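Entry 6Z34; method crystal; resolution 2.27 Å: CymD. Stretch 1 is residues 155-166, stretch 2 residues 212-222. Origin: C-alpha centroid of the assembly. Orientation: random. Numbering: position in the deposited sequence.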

# COMPACT_ATOMS: atom_id res chain seq x y z
N ALA A 155 14.16 -8.61 9.74
CA ALA A 155 13.80 -7.21 9.84
C ALA A 155 14.04 -6.55 8.49
O ALA A 155 14.82 -7.06 7.67
CB ALA A 155 14.60 -6.47 10.92
N SER A 156 13.32 -5.45 8.26
CA SER A 156 13.56 -4.58 7.12
C SER A 156 13.53 -3.14 7.60
O SER A 156 12.84 -2.80 8.57
CB SER A 156 12.50 -4.74 6.04
OG SER A 156 12.43 -6.08 5.61
N LEU A 157 14.30 -2.29 6.93
CA LEU A 157 14.18 -0.84 7.07
C LEU A 157 13.86 -0.27 5.70
O LEU A 157 14.65 -0.43 4.76
CB LEU A 157 15.46 -0.22 7.62
CG LEU A 157 15.35 1.30 7.71
CD1 LEU A 157 14.86 1.70 9.10
CD2 LEU A 157 16.65 1.97 7.36
N ASP A 158 12.70 0.37 5.58
CA ASP A 158 12.27 0.94 4.30
C ASP A 158 12.69 2.40 4.18
O ASP A 158 12.43 3.20 5.09
CB ASP A 158 10.76 0.86 4.12
CG ASP A 158 10.20 -0.53 4.27
OD1 ASP A 158 10.98 -1.52 4.35
OD2 ASP A 158 8.95 -0.62 4.28
N ALA A 159 13.33 2.74 3.06
CA ALA A 159 13.24 4.09 2.53
C ALA A 159 11.96 4.17 1.71
O ALA A 159 11.68 3.26 0.92
CB ALA A 159 14.45 4.44 1.66
N VAL A 160 11.18 5.22 1.93
CA VAL A 160 9.81 5.29 1.45
C VAL A 160 9.64 6.61 0.71
O VAL A 160 9.88 7.68 1.28
CB VAL A 160 8.78 5.19 2.60
CG1 VAL A 160 7.35 5.38 2.08
CG2 VAL A 160 8.94 3.86 3.42
N TRP A 161 9.24 6.54 -0.55
CA TRP A 161 8.90 7.72 -1.32
C TRP A 161 7.39 7.73 -1.53
O TRP A 161 6.83 6.80 -2.11
CB TRP A 161 9.64 7.75 -2.66
CG TRP A 161 9.32 8.98 -3.46
CD1 TRP A 161 9.65 10.27 -3.14
CD2 TRP A 161 8.59 9.04 -4.68
NE1 TRP A 161 9.16 11.13 -4.09
CE2 TRP A 161 8.51 10.41 -5.05
CE3 TRP A 161 8.00 8.09 -5.51
CZ2 TRP A 161 7.87 10.84 -6.21
CZ3 TRP A 161 7.36 8.51 -6.66
CH2 TRP A 161 7.30 9.87 -7.01
N THR A 162 6.74 8.78 -1.04
CA THR A 162 5.29 8.94 -1.13
C THR A 162 4.97 10.09 -2.05
O THR A 162 5.54 11.18 -1.90
CB THR A 162 4.69 9.22 0.25
OG1 THR A 162 4.95 8.12 1.10
CG2 THR A 162 3.19 9.44 0.14
N SER A 163 4.05 9.87 -2.99
CA SER A 163 3.63 10.90 -3.93
C SER A 163 2.11 10.92 -4.00
O SER A 163 1.49 9.86 -4.12
CB SER A 163 4.24 10.64 -5.31
OG SER A 163 4.11 11.75 -6.18
N VAL A 164 1.51 12.11 -3.93
CA VAL A 164 0.05 12.23 -4.06
C VAL A 164 -0.30 13.30 -5.08
O VAL A 164 0.24 14.41 -5.05
CB VAL A 164 -0.64 12.51 -2.70
CG1 VAL A 164 -0.17 13.79 -2.12
CG2 VAL A 164 -2.15 12.51 -2.85
N ASN A 165 -1.16 12.94 -6.03
CA ASN A 165 -1.89 13.85 -6.90
C ASN A 165 -3.30 13.98 -6.35
O ASN A 165 -3.90 12.98 -5.93
CB ASN A 165 -1.95 13.34 -8.35
CG ASN A 165 -0.60 13.35 -9.05
OD1 ASN A 165 0.33 14.05 -8.64
ND2 ASN A 165 -0.50 12.58 -10.13
N LEU A 166 -3.83 15.19 -6.33
CA LEU A 166 -5.14 15.37 -5.72
C LEU A 166 -5.87 16.53 -6.37
O LEU A 166 -5.26 17.43 -6.96
CB LEU A 166 -5.03 15.60 -4.21
CG LEU A 166 -4.39 16.88 -3.66
CD1 LEU A 166 -5.28 18.13 -3.61
CD2 LEU A 166 -3.86 16.55 -2.29
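Stretch 2 212-222: GGGVDSWGIGG

The most unusual feature of this contact is the pairing of two tryptophans at a non-hydrogen-bonded site. Trp218 lays one ring face over the side chain of Trp161. Trp161 CB sits 3.6 Å from the centroid of the Trp218 six-membered ring, 8° off the ring normal, a CH-pi contact. The two indole planes meet obliquely at 44°. Trp161 reaches further along the neighbouring strand: its NE1 donates a nearly straight hydrogen bond to Asp216 OD2, 3.1 Å away. The carboxylate meets the ring at its edge, near its plane.

Stretch 2 leaves a loop at Gly212 and Gly213 and is strand from Gly214 to Gly222. It runs antiparallel to the strand of stretch 1, with an angle of 160° between their directions. The axes approach to 4.3 Å. Leu157 pairs with Gly222, and the register continues without a break to Val164 with Val215.

Hydrogen-bonded pairs alternate with non-hydrogen-bonded ones. Asp158 N donates to Gly221 O at 2.8 Å, and Gly221 N returns a bond to Asp158 O at 3.0 Å. Val160 N to Gly219 O measures 3.1 Å, and Gly219 N to Val160 O only 2.6 Å. Thr162 N binds Ser217 O at 2.8 Å; the return bond from Ser217 N to Thr162 O, 3.0 Å, is weak because it is bent. Val164 and Val215 close the ladder, with Val164 N to Val215 O at 3.0 Å and Val215 N to Val164 O at 3.2 Å.

Trp161 and Trp218 share their sheet face with Leu157, Ala159 and Ile220. There Leu157 CD1 meets Ile220 CD1 at 3.7 Å. On the other face, Val164 CG1 packs tightly against Val215 CG2 at 3.2 Å. Gly222 lies close to stretch 1: a CB there would clash with Ser156 O.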

# COMPACT_ATOMS: atom_id res chain seq x y z
N GLY A 212 4.85 19.64 -12.77
CA GLY A 212 5.26 19.85 -11.40
C GLY A 212 4.15 19.86 -10.38
O GLY A 212 4.42 20.07 -9.20
N GLY A 213 2.90 19.64 -10.80
CA GLY A 213 1.80 19.59 -9.85
C GLY A 213 1.77 18.28 -9.08
O GLY A 213 2.09 17.21 -9.60
N GLY A 214 1.39 18.38 -7.82
CA GLY A 214 1.48 17.27 -6.89
C GLY A 214 2.49 17.56 -5.79
O GLY A 214 3.17 18.59 -5.76
N VAL A 215 2.55 16.63 -4.83
CA VAL A 215 3.47 16.76 -3.71
C VAL A 215 4.07 15.39 -3.45
O VAL A 215 3.55 14.36 -3.88
CB VAL A 215 2.81 17.33 -2.43
CG1 VAL A 215 2.33 18.82 -2.64
CG2 VAL A 215 1.67 16.45 -1.96
N ASP A 216 5.20 15.40 -2.75
CA ASP A 216 5.98 14.19 -2.58
C ASP A 216 6.93 14.39 -1.42
O ASP A 216 7.21 15.53 -1.02
CB ASP A 216 6.78 13.88 -3.84
CG ASP A 216 8.01 14.73 -3.94
OD1 ASP A 216 7.86 15.94 -4.18
OD2 ASP A 216 9.13 14.21 -3.79
N SER A 217 7.50 13.28 -0.96
CA SER A 217 8.29 13.23 0.26
C SER A 217 8.96 11.87 0.38
O SER A 217 8.36 10.85 0.04
CB SER A 217 7.38 13.47 1.47
OG SER A 217 8.11 13.53 2.66
N TRP A 218 10.21 11.88 0.85
CA TRP A 218 10.92 10.70 1.31
C TRP A 218 10.63 10.50 2.78
O TRP A 218 10.45 11.46 3.53
CB TRP A 218 12.42 10.86 1.07
CG TRP A 218 12.79 10.60 -0.35
CD1 TRP A 218 13.00 11.53 -1.33
CD2 TRP A 218 12.91 9.32 -0.98
NE1 TRP A 218 13.27 10.90 -2.53
CE2 TRP A 218 13.22 9.54 -2.33
CE3 TRP A 218 12.80 8.01 -0.52
CZ2 TRP A 218 13.44 8.49 -3.23
CZ3 TRP A 218 13.00 6.97 -1.41
CH2 TRP A 218 13.32 7.22 -2.75
N GLY A 219 10.55 9.24 3.19
CA GLY A 219 10.26 8.94 4.58
C GLY A 219 10.92 7.63 4.98
O GLY A 219 11.82 7.15 4.27
N ILE A 220 10.48 7.04 6.08
CA ILE A 220 11.13 5.84 6.59
C ILE A 220 10.08 4.97 7.25
O ILE A 220 9.21 5.46 7.97
CB ILE A 220 12.28 6.21 7.55
CG1 ILE A 220 12.99 4.95 8.06
CG2 ILE A 220 11.80 7.02 8.72
CD1 ILE A 220 14.08 5.27 9.03
N GLY A 221 10.16 3.66 6.96
CA GLY A 221 9.35 2.64 7.60
C GLY A 221 10.13 1.36 7.92
O GLY A 221 11.36 1.36 7.89
N GLY A 222 9.43 0.28 8.21
CA GLY A 222 10.12 -0.96 8.50
C GLY A 222 9.22 -1.94 9.20
O GLY A 222 8.05 -1.65 9.51